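Local coordinates for protein diphosphomevalonate decarboxylase, putative (Trypanosoma brucei, PDB 2HKE) that probably catalyses the ATP-dependent decarboxylation of (R)-5-diphosphomevalonate to isopentenyl diphosphate, a precursor of isoprenoids and sterols in the mevalonate pathway, at residues I100-N104 with S376-P380; T7-P11 with G367-L371; Q205-P211 with I254-P260; P32-S36 with R216-V221. The protein carries 1 engineered substitution. All coordinates share one frame; numbering follows the deposited sequence.

How the interactions relate
The four contacts form two pairs on opposite sides of the chain's centre. Interactions 1 and 2 bring the C-terminal part of the chain back onto the large mixed sheet of the N-terminal half. Their centres lie about 13 Å apart, and they touch where Ser376 packs on Thr7. Interactions 3 and 4 involve the consecutive helices 199-209, 213-234 and 237-256, with the loop 32-36 packed against the middle one; their centres are about 15 Å apart. Leu207 of interaction 3 packs on Thr33 and Ile217 of interaction 4, and Ile254 packs on Arg216. Between the pairs, interactions 2 and 4 are separated by about 14 Å at their nearest atoms. A bound sulfate, probably from the crystallisation liquor, lies about 5 Å from the side chain of Pro11.

Interaction 1 (I100-N104 with S376-P380); sequences IVSEN and SLIPP
Val101 and Leu377 meet at a slant, with methyl CG1 of Val101 lying 3.5 Å from CB of Leu377. The first torsion of Val101 divides the work between its two branches. CG1 of Val101 stands anti to the backbone N (chi1 174°) and takes Leu377, while CG2 of Val101 comes within 3.7 Å of CG1 of Ile378. The CB of Ile378 does not face the strand, but CG1 and CD1 of Ile378 lean in toward that methyl. Methyl CD1 of Leu377 reaches further along the strand and sits 3.5 Å from the carbonyl O of Val101. In the sheet of the N-terminal half, strand 97-104 runs between strands 48-55 and 62-65, and the C-terminal tail 376-380 packs on it as a loop. The Glu103 side chain runs extended beyond CG and passes obliquely across the leucine. The carboxylate carbon CD of Glu103 is 3.7 Å from CD2 of Leu377, and OE2 of Glu103 is 3.6 Å from the same methyl. The tail is shaped by an ST turn: OG of Ser376 accepts the N-H of Ile378, with 2.9 Å between OG and N. Ser51 of strand 48-55 bonds through its hydroxyl to N of Leu377.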
loop_
_atom_site.group_PDB
_atom_site.type_symbol
_atom_site.label_atom_id
_atom_site.label_comp_id
_atom_site.label_asym_id
_atom_site.label_seq_id
_atom_site.Cartn_x
_atom_site.Cartn_y
_atom_site.Cartn_z
ATOM N N ILE A 100 -21.318 -1.609 -10.261
ATOM C CA ILE A 100 -20.024 -1.110 -9.798
ATOM C C ILE A 100 -19.087 -1.027 -10.987
ATOM O O ILE A 100 -18.961 -2.006 -11.743
ATOM C CB ILE A 100 -19.383 -2.116 -8.813
ATOM C CG1 ILE A 100 -20.331 -2.452 -7.656
ATOM C CG2 ILE A 100 -18.052 -1.596 -8.281
ATOM C CD1 ILE A 100 -19.871 -3.637 -6.868
ATOM N N VAL A 101 -18.420 0.111 -11.116
ATOM C CA VAL A 101 -17.492 0.355 -12.215
ATOM C C VAL A 101 -16.226 0.888 -11.590
ATOM O O VAL A 101 -16.260 1.901 -10.887
ATOM C CB VAL A 101 -18.086 1.383 -13.216
ATOM C CG1 VAL A 101 -17.065 1.752 -14.289
ATOM C CG2 VAL A 101 -19.399 0.862 -13.815
ATOM N N SER A 102 -15.122 0.167 -11.787
ATOM C CA SER A 102 -13.898 0.482 -11.101
ATOM C C SER A 102 -12.763 0.626 -12.105
ATOM O O SER A 102 -12.687 -0.146 -13.064
ATOM C CB SER A 102 -13.569 -0.626 -10.120
ATOM O OG SER A 102 -14.577 -0.665 -9.150
ATOM N N GLU A 103 -11.895 1.600 -11.889
ATOM C CA GLU A 103 -10.651 1.653 -12.663
ATOM C C GLU A 103 -9.500 2.232 -11.846
ATOM O O GLU A 103 -9.688 2.709 -10.718
ATOM C CB GLU A 103 -10.864 2.512 -13.906
ATOM C CG GLU A 103 -10.912 3.969 -13.587
ATOM C CD GLU A 103 -11.312 4.843 -14.763
ATOM O OE1 GLU A 103 -12.015 4.351 -15.693
ATOM O OE2 GLU A 103 -10.955 6.036 -14.716
ATOM N N ASN A 104 -8.310 2.253 -12.440
ATOM C CA ASN A 104 -7.197 2.991 -11.851
ATOM C C ASN A 104 -6.289 3.465 -12.964
ATOM O O ASN A 104 -6.395 2.967 -14.076
ATOM C CB ASN A 104 -6.438 2.127 -10.823
ATOM C CG ASN A 104 -5.496 1.129 -11.473
ATOM O OD1 ASN A 104 -4.481 1.519 -12.024
ATOM N ND2 ASN A 104 -5.835 -0.145 -11.407
ATOM N N SER A 376 -18.073 10.781 -12.503
ATOM C CA SER A 376 -18.535 9.423 -12.461
ATOM C C SER A 376 -18.072 8.617 -13.656
ATOM O O SER A 376 -17.939 9.141 -14.751
ATOM C CB SER A 376 -20.048 9.405 -12.382
ATOM O OG SER A 376 -20.526 8.082 -12.375
ATOM N N LEU A 377 -17.838 7.332 -13.432
ATOM C CA LEU A 377 -17.484 6.386 -14.486
ATOM C C LEU A 377 -18.740 5.783 -15.069
ATOM O O LEU A 377 -18.669 4.916 -15.945
ATOM C CB LEU A 377 -16.628 5.249 -13.915
ATOM C CG LEU A 377 -15.381 5.691 -13.164
ATOM C CD1 LEU A 377 -14.605 4.495 -12.609
ATOM C CD2 LEU A 377 -14.510 6.510 -14.087
ATOM N N ILE A 378 -19.874 6.195 -14.515
ATOM C CA ILE A 378 -21.187 5.707 -14.910
ATOM C C ILE A 378 -21.895 6.912 -15.541
ATOM O O ILE A 378 -22.159 7.910 -14.850
ATOM C CB ILE A 378 -21.985 5.159 -13.682
ATOM C CG1 ILE A 378 -21.318 3.896 -13.117
ATOM C CG2 ILE A 378 -23.433 4.855 -14.046
ATOM C CD1 ILE A 378 -21.916 3.392 -11.839
ATOM N N PRO A 379 -22.179 6.833 -16.850
ATOM C CA PRO A 379 -22.836 7.944 -17.539
ATOM C C PRO A 379 -24.333 7.992 -17.239
ATOM O O PRO A 379 -24.949 6.951 -16.974
ATOM C CB PRO A 379 -22.626 7.603 -19.016
ATOM C CG PRO A 379 -22.685 6.115 -19.041
ATOM C CD PRO A 379 -21.940 5.697 -17.767
ATOM N N PRO A 380 -24.933 9.192 -17.333
ATOM C CA PRO A 380 -26.387 9.292 -17.202
ATOM C C PRO A 380 -27.065 8.628 -18.406
ATOM O O PRO A 380 -26.387 8.338 -19.411
ATOM C CB PRO A 380 -26.637 10.805 -17.206
ATOM C CG PRO A 380 -25.487 11.368 -17.985
ATOM C CD PRO A 380 -24.309 10.500 -17.622
#

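Interaction 2 (T7-P11 with G367-L371); sequences TVEAP and GVKYL
The carbonyl O of Thr7 receives the backbone N-H of Leu371 in a nearly straight bond, 2.8 Å from O to N, with 177° at the hydrogen. The donor is tilted 32° from the carbonyl plane. Strand 369-371 pairs antiparallel with strand 5-15 of the sheet of the N-terminal half, through Glu9 with Lys369 and Val8 with Tyr370. The C-terminal part of the chain thereby returns to the N-terminal part. The enzyme belongs to the GHMP kinase superfamily, with an S5-type N-terminal domain and a GHMP C-terminal domain. Glu9 and Lys369 form a hydrogen-bonded pair: N of Glu9 gives to O of Lys369 at 2.9 Å, and N of Lys369 gives back to O of Glu9 at 3.0 Å. Each donor lies in the plane of the carbonyl it meets.

Val8 and Tyr370 form a non-hydrogen-bonded pair. Their side chains lie alongside one another, point the same way and pack on helix 114-130. Methyl CG2 of Val8 is 3.6 Å from ring atom CD2 of Tyr370, whose ring also makes a cation-pi contact with Arg128. Val368 follows on this side, its CG1 packing on the methyl of Ala10.

Glu9, Thr7 and Leu371 occupy the other face. The carboxylate of Glu9 makes a salt bridge with Arg47 through OE2, and OG1 of Thr7 bonds to Ser51. A water bridges the two backbones, accepting from N of Thr7 and donating to O of Leu371. Leu371 crosses Glu9 at about a right angle, bringing methyl CD2 of Leu371 to 3.3 Å from CG of Glu9.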
loop_
_atom_site.group_PDB
_atom_site.type_symbol
_atom_site.label_atom_id
_atom_site.label_comp_id
_atom_site.label_asym_id
_atom_site.label_seq_id
_atom_site.Cartn_x
_atom_site.Cartn_y
_atom_site.Cartn_z
ATOM N N THR A 7 -19.202 8.231 -6.376
ATOM C CA THR A 7 -17.863 8.078 -6.946
ATOM C C THR A 7 -16.822 8.458 -5.910
ATOM O O THR A 7 -16.923 9.492 -5.239
ATOM C CB THR A 7 -17.661 8.950 -8.236
ATOM O OG1 THR A 7 -18.639 8.576 -9.193
ATOM C CG2 THR A 7 -16.262 8.702 -8.840
ATOM N N VAL A 8 -15.809 7.603 -5.783
ATOM C CA VAL A 8 -14.765 7.751 -4.758
ATOM C C VAL A 8 -13.437 7.482 -5.413
ATOM O O VAL A 8 -13.341 6.610 -6.277
ATOM C CB VAL A 8 -14.934 6.678 -3.636
ATOM C CG1 VAL A 8 -13.744 6.670 -2.691
ATOM C CG2 VAL A 8 -16.237 6.920 -2.873
ATOM N N GLU A 9 -12.415 8.211 -4.981
ATOM C CA GLU A 9 -11.053 7.886 -5.305
ATOM C C GLU A 9 -10.343 7.489 -4.009
ATOM O O GLU A 9 -10.543 8.106 -2.965
ATOM C CB GLU A 9 -10.358 9.064 -5.964
ATOM C CG GLU A 9 -10.796 9.240 -7.453
ATOM C CD GLU A 9 -10.040 10.358 -8.174
ATOM O OE1 GLU A 9 -9.471 11.241 -7.473
ATOM O OE2 GLU A 9 -10.024 10.332 -9.447
ATOM N N ALA A 10 -9.540 6.435 -4.090
ATOM C CA ALA A 10 -8.707 6.044 -2.959
ATOM C C ALA A 10 -7.240 5.897 -3.360
ATOM O O ALA A 10 -6.921 5.413 -4.460
ATOM C CB ALA A 10 -9.232 4.756 -2.334
ATOM N N PRO A 11 -6.324 6.202 -2.426
ATOM C CA PRO A 11 -4.882 6.068 -2.661
ATOM C C PRO A 11 -4.344 4.691 -2.265
ATOM O O PRO A 11 -4.987 3.978 -1.483
ATOM C CB PRO A 11 -4.328 7.073 -1.679
ATOM C CG PRO A 11 -5.199 6.890 -0.470
ATOM C CD PRO A 11 -6.601 6.676 -1.058
ATOM N N GLY A 367 -6.071 10.468 2.284
ATOM C CA GLY A 367 -7.037 9.351 2.278
ATOM C C GLY A 367 -8.129 9.446 1.208
ATOM O O GLY A 367 -7.916 9.964 0.116
ATOM N N VAL A 368 -9.302 8.901 1.477
ATOM C CA VAL A 368 -10.306 8.788 0.392
ATOM C C VAL A 368 -11.021 10.109 0.108
ATOM O O VAL A 368 -11.176 10.942 0.995
ATOM C CB VAL A 368 -11.361 7.710 0.653
ATOM C CG1 VAL A 368 -10.671 6.413 1.088
ATOM C CG2 VAL A 368 -12.368 8.203 1.667
ATOM N N LYS A 369 -11.448 10.279 -1.127
ATOM C CA LYS A 369 -12.118 11.507 -1.576
ATOM C C LYS A 369 -13.404 11.084 -2.255
ATOM O O LYS A 369 -13.401 10.136 -3.014
ATOM C CB LYS A 369 -11.225 12.278 -2.556
ATOM C CG LYS A 369 -11.642 13.741 -2.807
ATOM C CD LYS A 369 -10.530 14.635 -3.461
ATOM C CE LYS A 369 -11.147 15.840 -4.267
ATOM N NZ LYS A 369 -10.226 16.502 -5.311
ATOM N N TYR A 370 -14.508 11.784 -1.976
ATOM C CA TYR A 370 -15.805 11.537 -2.629
ATOM C C TYR A 370 -15.891 12.586 -3.711
ATOM O O TYR A 370 -15.637 13.756 -3.463
ATOM C CB TYR A 370 -16.971 11.653 -1.609
ATOM C CG TYR A 370 -16.876 10.623 -0.536
ATOM C CD1 TYR A 370 -16.019 10.803 0.525
ATOM C CD2 TYR A 370 -17.538 9.421 -0.649
ATOM C CE1 TYR A 370 -15.867 9.855 1.483
ATOM C CE2 TYR A 370 -17.403 8.426 0.325
ATOM C CZ TYR A 370 -16.546 8.653 1.380
ATOM O OH TYR A 370 -16.356 7.712 2.342
ATOM N N LEU A 371 -16.243 12.171 -4.900
ATOM C CA LEU A 371 -16.254 13.049 -6.066
ATOM C C LEU A 371 -17.671 13.355 -6.542
ATOM O O LEU A 371 -18.652 12.739 -6.122
ATOM C CB LEU A 371 -15.474 12.383 -7.190
ATOM C CG LEU A 371 -13.937 12.485 -7.148
ATOM C CD1 LEU A 371 -13.337 12.572 -5.762
ATOM C CD2 LEU A 371 -13.345 11.337 -7.979
HETATM O O HOH W 1 -19.988 10.847 -5.266
#

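Interaction 3 (Q205-P211 with I254-P260); sequences QSLKTSP and ICATTEP
The chain leaves helical geometry at Ser210 and at Thr257, and the two helix ends lie close, with CA of Ser210 4.5 Å from CA of Thr258. Most of the joining is done by hydroxyls. OG of Ser210 gives a 2.8 Å bond to OG1 of Thr257. OG1 of Thr258 donates back to O of Ile254, from above the carbonyl plane, and pairs with OG of Ser206 at 2.7 Å. Ser206 OG is also held by the indole NE1 of Trp20.

Thr209 works in both directions. OG1 of Thr209 donates to O of Gln205 and accepts the N-H of Glu259, 2.9 Å from its N, with an angle of 170° at the hydrogen. Methyl CG2 of Thr258 packs 3.4 Å from OG1 of Thr209, the two side chains crossing at about a right angle. CG of Gln205 lies opposite the backbone N (chi1 -162°), and the chain then bends at chi2 (65°). The bend brings NE2 of Gln205 to O of Glu259 at 2.8 Å, with that oxygen almost in the amide plane. A cis peptide follows, leading into Pro260, whose CD lies near the same amide nitrogen.

Ser210 also caps N of Leu212 at the turn into helix 213-234. The contact thus ties the end of helix 199-209 to that of helix 237-256, while Ile254 and Leu207 pack on helix 213-234 between them in the chain.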
loop_
_atom_site.group_PDB
_atom_site.type_symbol
_atom_site.label_atom_id
_atom_site.label_comp_id
_atom_site.label_asym_id
_atom_site.label_seq_id
_atom_site.Cartn_x
_atom_site.Cartn_y
_atom_site.Cartn_z
ATOM N N GLN A 205 1.471 -19.878 3.061
ATOM C CA GLN A 205 2.555 -20.852 2.932
ATOM C C GLN A 205 3.676 -20.501 3.899
ATOM O O GLN A 205 4.239 -21.355 4.565
ATOM C CB GLN A 205 3.018 -20.917 1.482
ATOM C CG GLN A 205 3.808 -22.178 1.139
ATOM C CD GLN A 205 3.007 -23.487 1.231
ATOM O OE1 GLN A 205 1.759 -23.490 1.301
ATOM N NE2 GLN A 205 3.738 -24.626 1.222
ATOM N N SER A 206 3.984 -19.208 4.036
ATOM C CA SER A 206 4.959 -18.759 5.055
ATOM C C SER A 206 4.517 -19.106 6.450
ATOM O O SER A 206 5.282 -19.549 7.242
ATOM C CB SER A 206 5.213 -17.238 4.964
ATOM O OG SER A 206 5.785 -16.876 3.732
ATOM N N LEU A 207 3.252 -18.900 6.766
ATOM C CA LEU A 207 2.776 -19.161 8.080
ATOM C C LEU A 207 2.896 -20.628 8.386
ATOM O O LEU A 207 3.222 -20.968 9.511
ATOM C CB LEU A 207 1.324 -18.711 8.238
ATOM C CG LEU A 207 0.720 -18.690 9.621
ATOM C CD1 LEU A 207 1.514 -17.858 10.651
ATOM C CD2 LEU A 207 -0.725 -18.085 9.430
ATOM N N LYS A 208 2.643 -21.471 7.382
ATOM C CA LYS A 208 2.737 -22.931 7.527
ATOM C C LYS A 208 4.181 -23.445 7.669
ATOM O O LYS A 208 4.413 -24.417 8.384
ATOM C CB LYS A 208 2.100 -23.597 6.309
ATOM C CG LYS A 208 1.851 -25.107 6.410
ATOM C CD LYS A 208 1.471 -25.659 5.056
ATOM C CE LYS A 208 1.061 -27.145 5.120
ATOM N NZ LYS A 208 0.587 -27.630 3.769
ATOM N N THR A 209 5.128 -22.832 6.964
ATOM C CA THR A 209 6.444 -23.423 6.753
ATOM C C THR A 209 7.670 -22.622 7.178
ATOM O O THR A 209 8.724 -23.220 7.460
ATOM C CB THR A 209 6.614 -23.830 5.274
ATOM O OG1 THR A 209 6.667 -22.656 4.439
ATOM C CG2 THR A 209 5.426 -24.747 4.831
ATOM N N SER A 210 7.577 -21.294 7.254
ATOM C CA SER A 210 8.759 -20.511 7.619
ATOM C C SER A 210 9.046 -20.641 9.096
ATOM O O SER A 210 8.161 -20.392 9.948
ATOM C CB SER A 210 8.623 -19.015 7.275
ATOM O OG SER A 210 9.747 -18.310 7.832
ATOM N N PRO A 211 10.288 -21.022 9.448
ATOM C CA PRO A 211 10.544 -21.138 10.882
ATOM C C PRO A 211 10.575 -19.809 11.587
ATOM O O PRO A 211 10.636 -19.784 12.801
ATOM C CB PRO A 211 11.939 -21.800 10.943
ATOM C CG PRO A 211 12.594 -21.304 9.726
ATOM C CD PRO A 211 11.480 -21.398 8.666
ATOM N N ILE A 254 11.635 -14.158 5.594
ATOM C CA ILE A 254 10.481 -15.049 5.724
ATOM C C ILE A 254 10.170 -15.742 4.419
ATOM O O ILE A 254 9.988 -16.962 4.380
ATOM C CB ILE A 254 9.252 -14.306 6.262
ATOM C CG1 ILE A 254 9.468 -13.998 7.749
ATOM C CG2 ILE A 254 8.015 -15.190 6.111
ATOM C CD1 ILE A 254 8.597 -12.903 8.304
ATOM N N CYS A 255 10.111 -14.975 3.344
ATOM C CA CYS A 255 9.849 -15.533 2.029
ATOM C C CYS A 255 10.944 -16.548 1.648
ATOM O O CYS A 255 10.659 -17.596 1.088
ATOM C CB CYS A 255 9.714 -14.422 1.019
ATOM S SG CYS A 255 8.077 -13.600 1.199
ATOM N N ALA A 256 12.197 -16.215 1.933
ATOM C CA ALA A 256 13.320 -17.077 1.538
ATOM C C ALA A 256 13.329 -18.402 2.310
ATOM O O ALA A 256 13.872 -19.364 1.813
ATOM C CB ALA A 256 14.664 -16.342 1.767
ATOM N N THR A 257 12.760 -18.431 3.505
ATOM C CA THR A 257 12.694 -19.607 4.370
ATOM C C THR A 257 11.309 -20.292 4.369
ATOM O O THR A 257 11.015 -21.174 5.196
ATOM C CB THR A 257 13.043 -19.227 5.778
ATOM O OG1 THR A 257 12.109 -18.271 6.258
ATOM C CG2 THR A 257 14.474 -18.635 5.881
ATOM N N THR A 258 10.467 -19.857 3.444
ATOM C CA THR A 258 9.199 -20.515 3.160
ATOM C C THR A 258 9.510 -21.721 2.288
ATOM O O THR A 258 10.490 -21.723 1.538
ATOM C CB THR A 258 8.229 -19.519 2.464
ATOM O OG1 THR A 258 7.959 -18.445 3.376
ATOM C CG2 THR A 258 6.875 -20.168 2.060
ATOM N N GLU A 259 8.653 -22.740 2.383
ATOM C CA GLU A 259 8.805 -23.964 1.561
ATOM C C GLU A 259 7.547 -24.266 0.775
ATOM O O GLU A 259 6.493 -24.497 1.365
ATOM C CB GLU A 259 9.163 -25.119 2.488
ATOM C CG GLU A 259 10.455 -24.867 3.190
ATOM C CD GLU A 259 11.039 -26.074 3.856
ATOM O OE1 GLU A 259 10.258 -26.939 4.321
ATOM O OE2 GLU A 259 12.298 -26.147 3.922
ATOM N N PRO A 260 7.606 -24.209 -0.564
ATOM C CA PRO A 260 8.708 -23.811 -1.452
ATOM C C PRO A 260 9.080 -22.344 -1.262
ATOM O O PRO A 260 8.232 -21.541 -0.842
ATOM C CB PRO A 260 8.126 -23.981 -2.842
ATOM C CG PRO A 260 6.900 -24.746 -2.696
ATOM C CD PRO A 260 6.407 -24.588 -1.316
HETATM O O HOH W 2 9.497 -25.821 6.487
#

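Interaction 4 (P32-S36 with R216-V221); sequences PTNDS and RISETV
Thr33 and Ile217 meet at about a right angle, with methyl CD1 of Ile217 3.5 Å from CB of Thr33. Methyl CG2 of the same isoleucine lies near O of Thr33. The contact sets the loop before strand 36-40, in the N-terminal domain of this GHMP-superfamily enzyme, against helix 213-234 of the C-terminal domain. The helix has a wider pi-type turn here: N of Val221 bonds to O of Arg216, five residues back.

Val221 holds the other tight part. CG1 of Val221 packs 3.9 Å from CB of Asn34 and 3.5 Å from O of Asp35. Methyl CG2 of Val221 touches the Asn34 amide and also sits over the centre of the Arg216 guanidinium, 3.4 Å above its plane. The arginine chain is extended from CG to NE, and its far end is fixed by a salt bridge from NH1 to Glu247.

The Asn34 amide is turned across Val221 (chi2 -90°) and is well occupied. ND2 donates to O of Asp35, from above that carbonyl plane, and to O of Lys18, which NH2 of Arg216 also reaches. OD1 of Asn34 hydrogen-bonds with OG1 of Thr33, which also has O of Gly21 as a partner.

Beyond these points the two segments are joined more loosely, through water. One water donates to O of Thr33 and to O of Ile217. A second lies at the edge of the guanidinium, in its plane, accepting from NE of Arg216 and donating to OD1 of Asn34, 2.8 Å from each atom.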
loop_
_atom_site.group_PDB
_atom_site.type_symbol
_atom_site.label_atom_id
_atom_site.label_comp_id
_atom_site.label_asym_id
_atom_site.label_seq_id
_atom_site.Cartn_x
_atom_site.Cartn_y
_atom_site.Cartn_z
ATOM N N PRO A 32 -5.735 -10.830 10.483
ATOM C CA PRO A 32 -4.317 -11.067 10.341
ATOM C C PRO A 32 -3.694 -11.683 11.600
ATOM O O PRO A 32 -4.302 -11.613 12.677
ATOM C CB PRO A 32 -3.787 -9.696 10.081
ATOM C CG PRO A 32 -4.646 -8.803 10.904
ATOM C CD PRO A 32 -6.013 -9.449 10.872
ATOM N N THR A 33 -2.507 -12.276 11.454
ATOM C CA THR A 33 -1.756 -12.768 12.625
ATOM C C THR A 33 -1.166 -11.666 13.495
ATOM O O THR A 33 -0.840 -11.900 14.660
ATOM C CB THR A 33 -0.603 -13.690 12.186
ATOM O OG1 THR A 33 0.192 -13.041 11.168
ATOM C CG2 THR A 33 -1.123 -14.941 11.604
ATOM N N ASN A 34 -0.964 -10.464 12.936
ATOM C CA ASN A 34 -0.331 -9.383 13.686
ATOM C C ASN A 34 -0.825 -8.041 13.143
ATOM O O ASN A 34 -1.397 -7.984 12.029
ATOM C CB ASN A 34 1.195 -9.474 13.562
ATOM C CG ASN A 34 1.658 -9.590 12.122
ATOM O OD1 ASN A 34 1.791 -10.715 11.612
ATOM N ND2 ASN A 34 1.847 -8.425 11.422
ATOM N N ASP A 35 -0.599 -7.004 13.915
ATOM C CA ASP A 35 -0.907 -5.661 13.463
ATOM C C ASP A 35 0.015 -5.289 12.303
ATOM O O ASP A 35 1.118 -5.811 12.145
ATOM C CB ASP A 35 -0.643 -4.658 14.551
ATOM C CG ASP A 35 -1.621 -4.715 15.721
ATOM O OD1 ASP A 35 -2.649 -5.437 15.753
ATOM O OD2 ASP A 35 -1.295 -3.961 16.680
ATOM N N SER A 36 -0.421 -4.299 11.529
ATOM C CA SER A 36 0.454 -3.707 10.531
ATOM C C SER A 36 0.327 -2.192 10.606
ATOM O O SER A 36 -0.576 -1.690 11.269
ATOM C CB SER A 36 0.169 -4.251 9.143
ATOM O OG SER A 36 -1.199 -4.245 8.800
ATOM N N ARG A 216 8.149 -13.858 15.122
ATOM C CA ARG A 216 7.663 -12.580 14.509
ATOM C C ARG A 216 6.324 -12.143 15.105
ATOM O O ARG A 216 6.164 -10.993 15.487
ATOM C CB ARG A 216 7.604 -12.695 12.997
ATOM C CG ARG A 216 6.942 -11.476 12.333
ATOM C CD ARG A 216 6.959 -11.530 10.845
ATOM N NE ARG A 216 6.209 -10.373 10.356
ATOM C CZ ARG A 216 6.594 -9.106 10.480
ATOM N NH1 ARG A 216 7.786 -8.775 10.972
ATOM N NH2 ARG A 216 5.776 -8.152 10.034
ATOM N N ILE A 217 5.375 -13.073 15.169
ATOM C CA ILE A 217 4.027 -12.802 15.610
ATOM C C ILE A 217 3.997 -12.577 17.092
ATOM O O ILE A 217 3.346 -11.671 17.598
ATOM C CB ILE A 217 3.095 -13.974 15.204
ATOM C CG1 ILE A 217 3.011 -14.006 13.670
ATOM C CG2 ILE A 217 1.722 -13.889 15.905
ATOM C CD1 ILE A 217 2.440 -15.269 13.055
ATOM N N SER A 218 4.742 -13.409 17.820
ATOM C CA SER A 218 4.663 -13.351 19.258
ATOM C C SER A 218 5.439 -12.199 19.870
ATOM O O SER A 218 4.975 -11.574 20.817
ATOM C CB SER A 218 5.207 -14.663 19.831
ATOM O OG SER A 218 4.967 -14.662 21.211
ATOM N N GLU A 219 6.637 -11.938 19.367
ATOM C CA GLU A 219 7.543 -10.985 19.981
ATOM C C GLU A 219 7.820 -9.764 19.102
ATOM O O GLU A 219 7.760 -8.661 19.585
ATOM C CB GLU A 219 8.858 -11.706 20.310
ATOM C CG GLU A 219 9.963 -10.819 20.874
ATOM C CD GLU A 219 11.262 -11.560 21.152
ATOM O OE1 GLU A 219 11.413 -12.147 22.247
ATOM O OE2 GLU A 219 12.124 -11.471 20.291
ATOM N N THR A 220 8.132 -9.962 17.837
ATOM C CA THR A 220 8.826 -8.918 17.078
ATOM C C THR A 220 7.837 -7.820 16.699
ATOM O O THR A 220 8.093 -6.647 16.877
ATOM C CB THR A 220 9.489 -9.473 15.824
ATOM O OG1 THR A 220 10.358 -10.575 16.185
ATOM C CG2 THR A 220 10.328 -8.407 15.108
ATOM N N VAL A 221 6.715 -8.212 16.125
ATOM C CA VAL A 221 5.759 -7.145 15.673
ATOM C C VAL A 221 5.296 -6.330 16.860
ATOM O O VAL A 221 5.323 -5.106 16.798
ATOM C CB VAL A 221 4.623 -7.684 14.837
ATOM C CG1 VAL A 221 3.525 -6.588 14.600
ATOM C CG2 VAL A 221 5.175 -8.204 13.491
HETATM O O HOH W 3 0.968 -10.368 16.881
HETATM O O HOH W 4 3.610 -11.035 9.570
#